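PDB 6OFT: probable zinc protease PqqL from Escherichia coli, which probably cleaves peptide bonds in the periplasm as a zinc metallopeptidase of the M16 family, this chain being the first half of the protein. Local coordinates for residues Y23-P28 / Q373-L378; R156-L160 / F431-M435; F201-G205 / L381-A386; F274-E279 / L408-I412; L363-K367 / T401-K406. The contacts are given in a common frame with arbitrary orientation. Residue numbers count along the deposited sequence, not the author numbering.

Contacts 1 and 3 both join the six-stranded sheet of the N-terminal M16 domain to the second domain's helix 378-391 and the loop before it. They touch through backbone hydrogen bonds between strands 19-24 and 199-205 and side-chain packing. Contact 3 is buried and apolar. Contact 1, at the strand end, is polar and partly exposed. Contacts 4 and 5 touch on the helical layer of the second domain: W409 and F274 of contact 4 pack on L363, L366, L404 and S405 of contact 5. Contact 4 is buried, contact 5 a surface contact. Contact 2, partly buried, on the opposite side of the chain's centre from contacts 1 and 3, adds a salt bridge to aromatic packing.

Contact 1 (Y23-P28 / Q373-L378). With PO4 (phosphate ion), chain D.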
# COMPACT_ATOMS: atom_id res chain seq x y z
N TYR A 23 11.10 5.66 -16.96
CA TYR A 23 11.54 6.81 -16.18
C TYR A 23 13.05 6.76 -16.01
O TYR A 23 13.55 5.77 -15.46
CB TYR A 23 10.81 6.89 -14.83
CG TYR A 23 10.97 8.25 -14.18
CD1 TYR A 23 10.12 9.31 -14.51
CD2 TYR A 23 11.99 8.50 -13.27
CE1 TYR A 23 10.29 10.58 -13.97
CE2 TYR A 23 12.17 9.77 -12.71
CZ TYR A 23 11.31 10.80 -13.06
OH TYR A 23 11.48 12.05 -12.50
N PRO A 24 13.79 7.81 -16.45
CA PRO A 24 15.25 7.79 -16.27
C PRO A 24 15.66 8.08 -14.84
O PRO A 24 15.03 8.91 -14.18
CB PRO A 24 15.74 8.89 -17.22
CG PRO A 24 14.58 9.83 -17.33
CD PRO A 24 13.33 9.06 -17.11
N HIS A 25 16.70 7.40 -14.35
CA HIS A 25 17.24 7.60 -13.00
C HIS A 25 18.68 7.10 -12.96
O HIS A 25 18.96 6.05 -13.52
CB HIS A 25 16.38 6.95 -11.91
CG HIS A 25 16.63 7.53 -10.55
ND1 HIS A 25 16.41 8.86 -10.29
CD2 HIS A 25 17.10 6.94 -9.42
CE1 HIS A 25 16.73 9.05 -9.02
NE2 HIS A 25 17.16 7.93 -8.46
N ALA A 26 19.59 7.84 -12.33
CA ALA A 26 21.00 7.42 -12.30
C ALA A 26 21.56 7.38 -10.88
O ALA A 26 22.69 7.80 -10.63
CB ALA A 26 21.83 8.35 -13.20
N HIS A 27 20.77 6.85 -9.94
CA HIS A 27 21.14 6.67 -8.54
C HIS A 27 20.52 5.34 -8.05
O HIS A 27 19.33 5.31 -7.72
CB HIS A 27 20.70 7.88 -7.70
CG HIS A 27 21.20 7.87 -6.29
ND1 HIS A 27 20.37 7.52 -5.23
CD2 HIS A 27 22.43 8.15 -5.81
CE1 HIS A 27 21.12 7.63 -4.14
NE2 HIS A 27 22.37 7.99 -4.44
N PRO A 28 21.27 4.20 -8.10
CA PRO A 28 22.68 4.07 -8.51
C PRO A 28 22.89 4.12 -10.02
O PRO A 28 21.99 3.79 -10.80
CB PRO A 28 23.10 2.71 -7.91
CG PRO A 28 21.85 1.93 -7.78
CD PRO A 28 20.70 2.91 -7.68
N GLN A 373 16.19 15.49 -6.28
CA GLN A 373 15.47 14.44 -7.02
C GLN A 373 16.37 13.42 -7.73
O GLN A 373 15.98 12.26 -7.83
CB GLN A 373 14.41 14.98 -7.99
CG GLN A 373 14.90 15.69 -9.25
CD GLN A 373 13.70 15.91 -10.14
OE1 GLN A 373 12.89 16.79 -9.88
NE2 GLN A 373 13.51 15.09 -11.18
N ALA A 374 17.56 13.83 -8.17
CA ALA A 374 18.49 12.89 -8.84
C ALA A 374 18.99 11.78 -7.89
O ALA A 374 19.37 10.71 -8.37
CB ALA A 374 19.66 13.66 -9.44
N GLU A 375 18.91 12.01 -6.57
CA GLU A 375 19.37 11.08 -5.53
C GLU A 375 18.27 10.24 -4.88
O GLU A 375 18.53 9.59 -3.87
CB GLU A 375 20.19 11.84 -4.46
CG GLU A 375 21.60 12.21 -4.90
CD GLU A 375 21.71 13.27 -5.98
OE1 GLU A 375 20.95 14.26 -5.93
OE2 GLU A 375 22.56 13.10 -6.88
N ARG A 376 17.06 10.23 -5.46
CA ARG A 376 15.96 9.42 -4.92
C ARG A 376 16.29 7.93 -4.91
O ARG A 376 17.02 7.45 -5.77
CB ARG A 376 14.68 9.62 -5.75
CG ARG A 376 14.00 10.95 -5.53
CD ARG A 376 12.82 11.11 -6.47
NE ARG A 376 13.24 11.37 -7.85
CZ ARG A 376 12.40 11.61 -8.86
NH1 ARG A 376 11.09 11.63 -8.65
NH2 ARG A 376 12.87 11.82 -10.08
N ASP A 377 15.76 7.20 -3.92
CA ASP A 377 15.92 5.76 -3.81
C ASP A 377 15.23 5.12 -5.01
O ASP A 377 14.06 5.41 -5.27
CB ASP A 377 15.28 5.25 -2.50
CG ASP A 377 15.35 3.75 -2.36
OD1 ASP A 377 16.45 3.23 -2.10
OD2 ASP A 377 14.32 3.09 -2.55
N LEU A 378 15.98 4.30 -5.78
CA LEU A 378 15.48 3.66 -7.00
C LEU A 378 14.24 2.80 -6.76
O LEU A 378 13.23 2.95 -7.46
CB LEU A 378 16.61 2.86 -7.69
CG LEU A 378 16.26 2.14 -9.00
CD1 LEU A 378 15.84 3.13 -10.09
CD2 LEU A 378 17.40 1.27 -9.47
P PO4 D . 15.98 11.94 -12.32
O1 PO4 D . 15.29 11.03 -11.29
O2 PO4 D . 15.66 13.46 -11.93
O3 PO4 D . 17.56 11.72 -12.34
O4 PO4 D . 15.36 11.62 -13.76
O HOH W 1 19.52 10.34 -11.11
O HOH W 2 18.77 4.19 -5.20
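Q373 opens the second segment. Q373 NE2 donates to O2 of the phosphate at 2.8 Å, an ion probably from the crystallisation liquor. A374 O takes a hydrogen bond from water 1, which also accepts from A26 N and donates to phosphate O3. E375 lays its CA over the face of the H27 ring, 3.9 Å from the centroid, a CH-pi contact. R376 NH2 donates to Y23 OH at 2.8 Å and to phosphate O1 at 2.8 Å, and R376 O accepts from H25 NE2 at 2.7 Å. H25 ND1 also holds phosphate O1, at 2.6 Å. D377 is the N-cap of the next helix. L378 CB packs on CD of P28, which follows a cis peptide bond, at 4.1 Å. Y23 OH is also hydrogen-bonded to D6. The arrangement ties the end of strand 19-24, paired with strand 199-205, to the linker between helices 352-371 and 378-391.

Contact 2 (R156-L160 / F431-M435)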
# COMPACT_ATOMS: atom_id res chain seq x y z
N ARG A 156 -7.68 -7.92 13.67
CA ARG A 156 -8.19 -6.61 13.24
C ARG A 156 -9.05 -6.71 11.99
O ARG A 156 -9.95 -5.89 11.79
CB ARG A 156 -6.99 -5.68 12.96
CG ARG A 156 -7.34 -4.21 12.70
CD ARG A 156 -6.12 -3.32 12.58
NE ARG A 156 -5.43 -3.19 13.87
CZ ARG A 156 -4.14 -3.43 14.06
NH1 ARG A 156 -3.37 -3.81 13.05
NH2 ARG A 156 -3.61 -3.30 15.27
N ARG A 157 -8.72 -7.69 11.12
CA ARG A 157 -9.28 -7.93 9.79
C ARG A 157 -10.80 -7.82 9.68
O ARG A 157 -11.23 -7.06 8.81
CB ARG A 157 -8.83 -9.30 9.25
CG ARG A 157 -8.52 -9.26 7.79
CD ARG A 157 -7.84 -10.52 7.32
NE ARG A 157 -7.64 -10.43 5.88
CZ ARG A 157 -8.56 -10.79 4.99
NH1 ARG A 157 -9.70 -11.32 5.40
NH2 ARG A 157 -8.33 -10.65 3.70
N PRO A 158 -11.65 -8.52 10.50
CA PRO A 158 -13.11 -8.39 10.33
C PRO A 158 -13.64 -6.98 10.56
O PRO A 158 -14.66 -6.60 9.98
CB PRO A 158 -13.67 -9.39 11.34
CG PRO A 158 -12.55 -10.34 11.59
CD PRO A 158 -11.35 -9.50 11.57
N PHE A 159 -12.97 -6.22 11.43
CA PHE A 159 -13.32 -4.85 11.79
C PHE A 159 -12.91 -3.91 10.66
O PHE A 159 -13.74 -3.13 10.15
CB PHE A 159 -12.66 -4.43 13.12
CG PHE A 159 -13.05 -5.28 14.31
CD1 PHE A 159 -12.39 -6.48 14.58
CD2 PHE A 159 -14.10 -4.91 15.14
CE1 PHE A 159 -12.78 -7.29 15.66
CE2 PHE A 159 -14.50 -5.72 16.20
CZ PHE A 159 -13.84 -6.90 16.46
N LEU A 160 -11.65 -4.00 10.26
CA LEU A 160 -11.04 -3.17 9.24
C LEU A 160 -11.61 -3.41 7.84
O LEU A 160 -11.86 -2.44 7.11
CB LEU A 160 -9.51 -3.40 9.26
CG LEU A 160 -8.58 -2.34 8.66
CD1 LEU A 160 -8.78 -0.96 9.31
CD2 LEU A 160 -7.14 -2.76 8.85
N PHE A 431 -14.40 1.90 14.94
CA PHE A 431 -14.14 0.88 15.94
C PHE A 431 -13.01 1.29 16.89
O PHE A 431 -12.01 1.87 16.46
CB PHE A 431 -13.92 -0.52 15.33
CG PHE A 431 -12.66 -0.75 14.53
CD1 PHE A 431 -12.67 -0.60 13.14
CD2 PHE A 431 -11.49 -1.19 15.14
CE1 PHE A 431 -11.52 -0.87 12.38
CE2 PHE A 431 -10.33 -1.43 14.39
CZ PHE A 431 -10.36 -1.29 13.01
N TRP A 432 -13.21 0.98 18.16
CA TRP A 432 -12.21 1.17 19.23
C TRP A 432 -11.36 -0.09 19.33
O TRP A 432 -11.92 -1.16 19.24
CB TRP A 432 -12.88 1.45 20.58
CG TRP A 432 -13.39 2.84 20.69
CD1 TRP A 432 -14.65 3.26 20.46
CD2 TRP A 432 -12.63 4.01 21.01
NE1 TRP A 432 -14.73 4.60 20.64
CE2 TRP A 432 -13.51 5.10 20.97
CE3 TRP A 432 -11.30 4.24 21.35
CZ2 TRP A 432 -13.11 6.40 21.24
CZ3 TRP A 432 -10.90 5.53 21.62
CH2 TRP A 432 -11.79 6.59 21.55
N GLU A 433 -10.08 0.06 19.52
CA GLU A 433 -9.22 -1.10 19.64
C GLU A 433 -8.14 -0.92 20.70
O GLU A 433 -7.46 0.09 20.73
CB GLU A 433 -8.59 -1.41 18.28
CG GLU A 433 -7.76 -2.68 18.25
CD GLU A 433 -6.83 -2.67 17.05
OE1 GLU A 433 -7.27 -3.12 15.97
OE2 GLU A 433 -5.69 -2.17 17.19
N GLN A 434 -7.97 -1.94 21.54
CA GLN A 434 -6.91 -1.98 22.54
C GLN A 434 -6.02 -3.17 22.27
O GLN A 434 -6.49 -4.22 21.86
CB GLN A 434 -7.47 -2.04 23.96
CG GLN A 434 -7.86 -0.65 24.48
CD GLN A 434 -8.72 -0.71 25.71
OE1 GLN A 434 -8.34 -0.25 26.78
NE2 GLN A 434 -9.90 -1.27 25.57
N MET A 435 -4.72 -3.00 22.52
CA MET A 435 -3.73 -4.05 22.34
C MET A 435 -3.07 -4.31 23.67
O MET A 435 -2.66 -3.36 24.34
CB MET A 435 -2.71 -3.65 21.26
CG MET A 435 -3.28 -3.77 19.87
SD MET A 435 -2.18 -3.19 18.56
CE MET A 435 -0.86 -4.48 18.62
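This is a helix-on-strand contact between two domains, made of one salt bridge beside an aromatic cluster. The end of helix 148-160, in the N-terminal M16 domain, lies against strand 430-436 of the second domain's five-stranded sheet. The segment axes approach to 10.2 Å and run nearly antiparallel, at 162°. R156, extended through chi2 and then bent at chi3 (m), reaches E433: R156 NE donates to E433 OE1 at 2.8 Å and R156 NH2 to E433 OE2 at 3.0 Å. The guanidinium thus meets the carboxylate side-on with two nitrogens. E433 OE2 also forms a salt bridge with R323, so one carboxylate serves two arginines whose guanidinium groups lie close together. M435 SD lies 3.6 Å from R156 NH2, at the edge of the guanidinium. Each half of an M16 protease characteristically consists of two related alpha/beta domains, and here a helix of the first rests on the sheet of the second. One turn on from R156, F159 points its CB squarely at the F431 ring, 3.6 Å from the centroid, a CH-pi contact. The two rings themselves meet obliquely, with centroids 5.7 Å apart. L160 CD1 adds packing on F431 CZ at 4.0 Å. F431 also stacks on Y260 of the adjacent strand 256-264, and L160 O accepts a hydrogen bond from R262 of that strand.

Contact 3 (F201-G205 / L381-A386)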
# COMPACT_ATOMS: atom_id res chain seq x y z
N PHE A 201 4.56 -2.83 -18.53
CA PHE A 201 5.98 -3.10 -18.35
C PHE A 201 6.63 -1.78 -17.88
O PHE A 201 6.49 -0.76 -18.57
CB PHE A 201 6.64 -3.64 -19.65
CG PHE A 201 8.02 -4.19 -19.35
CD1 PHE A 201 8.17 -5.41 -18.70
CD2 PHE A 201 9.16 -3.47 -19.68
CE1 PHE A 201 9.44 -5.89 -18.37
CE2 PHE A 201 10.43 -3.97 -19.36
CZ PHE A 201 10.55 -5.17 -18.70
N ILE A 202 7.28 -1.78 -16.70
CA ILE A 202 7.88 -0.60 -16.07
C ILE A 202 9.42 -0.64 -16.11
O ILE A 202 10.03 -1.58 -15.62
CB ILE A 202 7.31 -0.42 -14.63
CG1 ILE A 202 5.76 -0.32 -14.65
CG2 ILE A 202 7.95 0.77 -13.89
CD1 ILE A 202 5.08 -0.53 -13.30
N VAL A 203 10.04 0.40 -16.69
CA VAL A 203 11.51 0.54 -16.80
C VAL A 203 11.93 1.79 -16.01
O VAL A 203 11.53 2.89 -16.38
CB VAL A 203 11.97 0.61 -18.30
CG1 VAL A 203 13.47 0.82 -18.43
CG2 VAL A 203 11.53 -0.63 -19.08
N VAL A 204 12.68 1.63 -14.91
CA VAL A 204 13.14 2.78 -14.09
C VAL A 204 14.64 2.61 -13.87
O VAL A 204 15.09 1.63 -13.28
CB VAL A 204 12.38 2.95 -12.72
CG1 VAL A 204 12.79 4.25 -12.02
CG2 VAL A 204 10.86 2.91 -12.90
N GLY A 205 15.41 3.58 -14.35
CA GLY A 205 16.84 3.46 -14.19
C GLY A 205 17.64 4.13 -15.26
O GLY A 205 17.11 4.91 -16.06
N LEU A 381 11.12 4.93 -5.82
CA LEU A 381 10.67 5.61 -7.03
C LEU A 381 9.95 4.61 -7.96
O LEU A 381 8.88 4.94 -8.50
CB LEU A 381 11.88 6.27 -7.71
CG LEU A 381 11.64 6.97 -9.05
CD1 LEU A 381 10.64 8.11 -8.93
CD2 LEU A 381 12.95 7.46 -9.63
N THR A 382 10.49 3.38 -8.11
CA THR A 382 9.85 2.35 -8.95
C THR A 382 8.48 1.97 -8.37
O THR A 382 7.50 1.82 -9.13
CB THR A 382 10.75 1.12 -9.17
OG1 THR A 382 12.07 1.55 -9.50
CG2 THR A 382 10.24 0.21 -10.30
N SER A 383 8.40 1.86 -7.02
CA SER A 383 7.15 1.52 -6.31
C SER A 383 6.08 2.59 -6.50
O SER A 383 4.93 2.25 -6.76
CB SER A 383 7.41 1.29 -4.82
OG SER A 383 8.35 0.24 -4.65
N ARG A 384 6.46 3.89 -6.39
CA ARG A 384 5.53 5.01 -6.57
C ARG A 384 4.95 5.00 -7.99
O ARG A 384 3.75 5.23 -8.16
CB ARG A 384 6.21 6.37 -6.23
CG ARG A 384 5.27 7.57 -6.39
CD ARG A 384 5.72 8.83 -5.64
NE ARG A 384 6.62 9.69 -6.43
CZ ARG A 384 6.21 10.64 -7.27
NH1 ARG A 384 4.91 10.84 -7.48
NH2 ARG A 384 7.10 11.38 -7.92
N LEU A 385 5.79 4.74 -9.00
CA LEU A 385 5.35 4.67 -10.40
C LEU A 385 4.41 3.45 -10.62
O LEU A 385 3.38 3.57 -11.29
CB LEU A 385 6.56 4.62 -11.36
CG LEU A 385 6.24 4.69 -12.85
CD1 LEU A 385 5.47 5.97 -13.20
CD2 LEU A 385 7.52 4.57 -13.70
N ALA A 386 4.74 2.31 -9.99
CA ALA A 386 3.88 1.11 -10.05
C ALA A 386 2.50 1.40 -9.44
O ALA A 386 1.48 0.98 -9.97
CB ALA A 386 4.55 -0.06 -9.32
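F201 does not touch the helix; its ring meets F117 edge-to-face. I202 is the first residue to touch helix 378-391. I202 CG2 packs on L385 CD2 at 3.8 Å, and I202 CD1 lies 4.0 Å from A386 CB. The small A386 lets the isoleucine end come within 3.8 Å of the helix backbone, measured from I202 CD1 to A386 CA. V203 turns its side chain to the opposite face and meets helix 209-220. V204 faces the helix again. V204 CG2 touches L385 CD2 at 3.8 Å and V204 CG1 touches L381 CD2 at 4.0 Å. L385 therefore bridges the two strand residues. T382 OG1 comes to 3.5 Å from V204 CB, while its polar needs are met by L378 O and N33 ND2. G205 ends the strand with phi at 151°, a backbone conformation open to glycine but strained for other residues. The segment axes approach to 9.2 Å, with 151° between their N-to-C directions, so they are roughly antiparallel. No hydrogen bond crosses between the segments. A sheet with helices on both faces is the layered alpha/beta packing of M16 domains; here one covering helix comes from the second domain.

Contact 4 (F274-E279 / L408-I412)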
# COMPACT_ATOMS: atom_id res chain seq x y z
N PHE A 274 -6.85 16.45 -5.24
CA PHE A 274 -5.54 16.74 -4.65
C PHE A 274 -5.77 17.44 -3.29
O PHE A 274 -5.10 17.10 -2.32
CB PHE A 274 -4.70 17.65 -5.58
CG PHE A 274 -3.31 17.99 -5.06
CD1 PHE A 274 -3.11 19.07 -4.21
CD2 PHE A 274 -2.21 17.22 -5.41
CE1 PHE A 274 -1.83 19.38 -3.72
CE2 PHE A 274 -0.93 17.52 -4.92
CZ PHE A 274 -0.75 18.60 -4.08
N ILE A 275 -6.73 18.39 -3.23
CA ILE A 275 -7.08 19.15 -2.03
C ILE A 275 -7.69 18.22 -0.97
O ILE A 275 -7.31 18.32 0.19
CB ILE A 275 -7.98 20.38 -2.33
CG1 ILE A 275 -7.21 21.46 -3.13
CG2 ILE A 275 -8.57 20.98 -1.04
CD1 ILE A 275 -8.10 22.39 -3.96
N GLU A 276 -8.64 17.36 -1.37
CA GLU A 276 -9.31 16.40 -0.48
C GLU A 276 -8.28 15.51 0.23
O GLU A 276 -8.36 15.36 1.45
CB GLU A 276 -10.34 15.56 -1.24
CG GLU A 276 -10.97 14.42 -0.43
CD GLU A 276 -12.45 14.54 -0.12
OE1 GLU A 276 -13.21 15.05 -0.99
OE2 GLU A 276 -12.87 14.11 0.98
N GLN A 277 -7.31 14.95 -0.52
CA GLN A 277 -6.28 14.08 0.05
C GLN A 277 -5.37 14.88 0.97
O GLN A 277 -4.99 14.38 2.02
CB GLN A 277 -5.45 13.39 -1.07
CG GLN A 277 -4.48 12.28 -0.58
CD GLN A 277 -3.13 12.75 -0.04
OE1 GLN A 277 -2.72 13.90 -0.19
NE2 GLN A 277 -2.38 11.84 0.59
N ALA A 278 -4.99 16.11 0.55
CA ALA A 278 -4.12 16.99 1.34
C ALA A 278 -4.77 17.37 2.69
O ALA A 278 -4.07 17.50 3.69
CB ALA A 278 -3.78 18.24 0.56
N GLU A 279 -6.10 17.53 2.72
CA GLU A 279 -6.82 17.85 3.96
C GLU A 279 -6.82 16.67 4.94
O GLU A 279 -6.62 16.91 6.13
CB GLU A 279 -8.25 18.34 3.67
CG GLU A 279 -8.27 19.74 3.09
CD GLU A 279 -9.62 20.43 3.03
OE1 GLU A 279 -10.64 19.72 2.88
OE2 GLU A 279 -9.65 21.68 3.10
N LEU A 408 -2.50 25.02 -4.43
CA LEU A 408 -3.76 24.43 -3.96
C LEU A 408 -3.94 24.43 -2.44
O LEU A 408 -5.09 24.49 -1.98
CB LEU A 408 -3.97 23.01 -4.52
CG LEU A 408 -4.11 22.92 -6.06
CD1 LEU A 408 -4.28 21.49 -6.49
CD2 LEU A 408 -5.28 23.78 -6.58
N TRP A 409 -2.84 24.38 -1.65
CA TRP A 409 -2.95 24.39 -0.19
C TRP A 409 -3.50 25.71 0.36
O TRP A 409 -3.92 25.73 1.51
CB TRP A 409 -1.64 24.02 0.51
CG TRP A 409 -1.18 22.59 0.38
CD1 TRP A 409 -1.89 21.54 -0.13
CD2 TRP A 409 0.08 22.06 0.80
NE1 TRP A 409 -1.15 20.39 -0.04
CE2 TRP A 409 0.07 20.68 0.52
CE3 TRP A 409 1.22 22.62 1.40
CZ2 TRP A 409 1.16 19.84 0.80
CZ3 TRP A 409 2.30 21.79 1.69
CH2 TRP A 409 2.26 20.42 1.38
N GLN A 410 -3.55 26.80 -0.45
CA GLN A 410 -4.11 28.06 0.03
C GLN A 410 -5.65 27.98 0.16
O GLN A 410 -6.27 28.80 0.84
CB GLN A 410 -3.61 29.29 -0.77
CG GLN A 410 -4.02 29.36 -2.23
CD GLN A 410 -3.05 30.14 -3.10
OE1 GLN A 410 -1.82 29.94 -3.08
NE2 GLN A 410 -3.58 31.02 -3.93
N GLN A 411 -6.25 26.92 -0.41
CA GLN A 411 -7.67 26.60 -0.27
C GLN A 411 -7.93 25.82 1.04
O GLN A 411 -9.08 25.62 1.43
CB GLN A 411 -8.16 25.78 -1.48
CG GLN A 411 -8.43 26.67 -2.68
CD GLN A 411 -8.78 25.87 -3.89
OE1 GLN A 411 -9.87 25.31 -4.00
NE2 GLN A 411 -7.85 25.80 -4.83
N ILE A 412 -6.85 25.36 1.71
CA ILE A 412 -6.96 24.62 2.98
C ILE A 412 -6.85 25.61 4.13
O ILE A 412 -5.84 26.30 4.26
CB ILE A 412 -5.92 23.47 3.07
CG1 ILE A 412 -6.09 22.51 1.86
CG2 ILE A 412 -6.00 22.73 4.44
CD1 ILE A 412 -4.95 21.54 1.66
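F274 packs its ring on L408, with F274 CD1 3.5 Å from L408 CD1. It also lies beside the W409 indole: the F274 ring and the five-membered ring have centroids 5.9 Å apart and planes at 28°, but slid apart, so they barely overlap. A278, one turn on, leaves room for the tryptophan. A278 CB sits 3.4 Å from W409 NE1 and 3.7 Å from I412 CD1. I275 fills the middle of the contact. I275 CG1 packs on L408 CB at 3.9 Å and I275 CG2 on I412 CG1 at 4.1 Å, while I275 CD1 comes 3.4 Å from Q411 OE1. E279 offers its aliphatic part, E279 CG lying 3.7 Å from I412 CG1; its OE2 is hydrogen-bonded to S416. Segment 408-412 runs from the end of helix 398-408 through a 3-10 turn at 409-411. It presents L408, W409 and I412 to helix 271-296, joining this long helix to the connection between helices 398-408 and 414-425. The six-membered ring of W409 rests on L363 and L366 of helix 352-371. With no hydrogen bond between the segments, the contact depends on apolar shape and burial rather than on polar pairing.

Contact 5 (L363-K367 / T401-K406); sequences LTWLK and TYQLSK
Both segments are regular alpha-helix, L363-K367 from helix 352-371 and T401-K406 from helix 398-408. Their axes approach to 9.5 Å and run nearly antiparallel, with a signed crossing angle of -156°. The closest CA pair is L366 and Y402, 5.4 Å apart.

Apolar packing dominates. L363 and L366 are both mt rotamers. L363 CD2 lies 3.7 Å from K406 CG and 3.9 Å from S405 CB. L366 CD2 meets T401 CG2 at 3.8 Å.

Aromatic contacts centre on Y402, chi1 t. Y402 CD1 touches L366 CB at 3.7 Å. K367 CB lies 4.1 Å from the Y402 ring centroid, an off-centre CH-pi contact.

The two hydroxyls turn back on the chain's own backbone: S405 OG donates to T401 O at 2.7 Å, and T401 OG1 bonds S397 O, just before the helix. L366 CD1 meets S405 OG at 3.4 Å in van der Waals contact. This is antiparallel helix packing in the second domain's helical layer: an apolar leucine-tyrosine interface, with the aliphatic parts of K367 and K406 at its exposed margin.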
# COMPACT_ATOMS: atom_id res chain seq x y z
N LEU A 363 6.38 22.36 2.62
CA LEU A 363 6.88 23.05 1.43
C LEU A 363 8.41 23.11 1.42
O LEU A 363 9.00 23.00 0.34
CB LEU A 363 6.30 24.47 1.30
CG LEU A 363 4.81 24.57 0.93
CD1 LEU A 363 4.31 25.99 1.12
CD2 LEU A 363 4.54 24.05 -0.49
N THR A 364 9.05 23.27 2.60
CA THR A 364 10.52 23.27 2.73
C THR A 364 11.05 21.90 2.25
O THR A 364 12.00 21.85 1.46
CB THR A 364 10.96 23.59 4.17
OG1 THR A 364 10.46 24.88 4.52
CG2 THR A 364 12.48 23.56 4.35
N TRP A 365 10.42 20.80 2.71
CA TRP A 365 10.75 19.43 2.34
C TRP A 365 10.53 19.22 0.84
O TRP A 365 11.38 18.62 0.17
CB TRP A 365 9.90 18.41 3.13
CG TRP A 365 10.38 17.00 2.95
CD1 TRP A 365 11.34 16.37 3.68
CD2 TRP A 365 10.01 16.09 1.90
NE1 TRP A 365 11.58 15.11 3.17
CE2 TRP A 365 10.76 14.91 2.09
CE3 TRP A 365 9.10 16.15 0.83
CZ2 TRP A 365 10.65 13.80 1.23
CZ3 TRP A 365 8.99 15.06 -0.02
CH2 TRP A 365 9.75 13.90 0.19
N LEU A 366 9.40 19.71 0.31
CA LEU A 366 9.05 19.57 -1.10
C LEU A 366 10.02 20.28 -2.00
O LEU A 366 10.41 19.72 -3.03
CB LEU A 366 7.59 19.98 -1.38
CG LEU A 366 6.52 19.03 -0.85
CD1 LEU A 366 5.16 19.62 -0.99
CD2 LEU A 366 6.60 17.65 -1.51
N LYS A 367 10.46 21.49 -1.59
CA LYS A 367 11.45 22.29 -2.31
C LYS A 367 12.80 21.55 -2.33
O LYS A 367 13.43 21.47 -3.38
CB LYS A 367 11.60 23.69 -1.67
CG LYS A 367 12.46 24.64 -2.50
CD LYS A 367 12.81 25.91 -1.73
CE LYS A 367 13.87 26.74 -2.44
NZ LYS A 367 13.33 27.46 -3.62
N THR A 401 4.57 18.51 -7.77
CA THR A 401 4.11 18.30 -6.39
C THR A 401 4.33 19.59 -5.58
O THR A 401 3.42 20.05 -4.91
CB THR A 401 4.78 17.07 -5.76
OG1 THR A 401 4.53 15.94 -6.60
CG2 THR A 401 4.28 16.77 -4.37
N TYR A 402 5.52 20.18 -5.70
CA TYR A 402 5.86 21.43 -5.02
C TYR A 402 4.97 22.63 -5.45
O TYR A 402 4.43 23.32 -4.58
CB TYR A 402 7.36 21.74 -5.22
CG TYR A 402 7.81 23.03 -4.58
CD1 TYR A 402 7.70 23.23 -3.20
CD2 TYR A 402 8.36 24.06 -5.34
CE1 TYR A 402 8.11 24.42 -2.61
CE2 TYR A 402 8.78 25.25 -4.76
CZ TYR A 402 8.64 25.43 -3.39
OH TYR A 402 9.07 26.59 -2.80
N GLN A 403 4.85 22.87 -6.78
CA GLN A 403 4.03 23.95 -7.36
C GLN A 403 2.53 23.77 -7.01
O GLN A 403 1.90 24.74 -6.57
CB GLN A 403 4.21 24.01 -8.89
CG GLN A 403 5.54 24.60 -9.36
CD GLN A 403 5.65 24.76 -10.87
OE1 GLN A 403 6.31 25.67 -11.38
NE2 GLN A 403 5.02 23.87 -11.64
N LEU A 404 1.99 22.55 -7.15
CA LEU A 404 0.59 22.24 -6.82
C LEU A 404 0.29 22.51 -5.36
O LEU A 404 -0.77 23.04 -5.06
CB LEU A 404 0.23 20.77 -7.10
CG LEU A 404 -0.27 20.38 -8.47
CD1 LEU A 404 -0.53 18.88 -8.52
CD2 LEU A 404 -1.53 21.16 -8.88
N SER A 405 1.20 22.08 -4.45
CA SER A 405 1.06 22.28 -3.00
C SER A 405 1.06 23.76 -2.66
O SER A 405 0.16 24.20 -1.95
CB SER A 405 2.17 21.57 -2.24
OG SER A 405 2.15 20.18 -2.52
N LYS A 406 2.03 24.54 -3.19
CA LYS A 406 2.15 25.99 -3.00
C LYS A 406 0.86 26.73 -3.41
O LYS A 406 0.47 27.70 -2.77
CB LYS A 406 3.33 26.55 -3.80
CG LYS A 406 4.58 26.81 -2.97
CD LYS A 406 5.02 28.26 -3.07
CE LYS A 406 6.36 28.51 -2.41
NZ LYS A 406 6.74 29.94 -2.44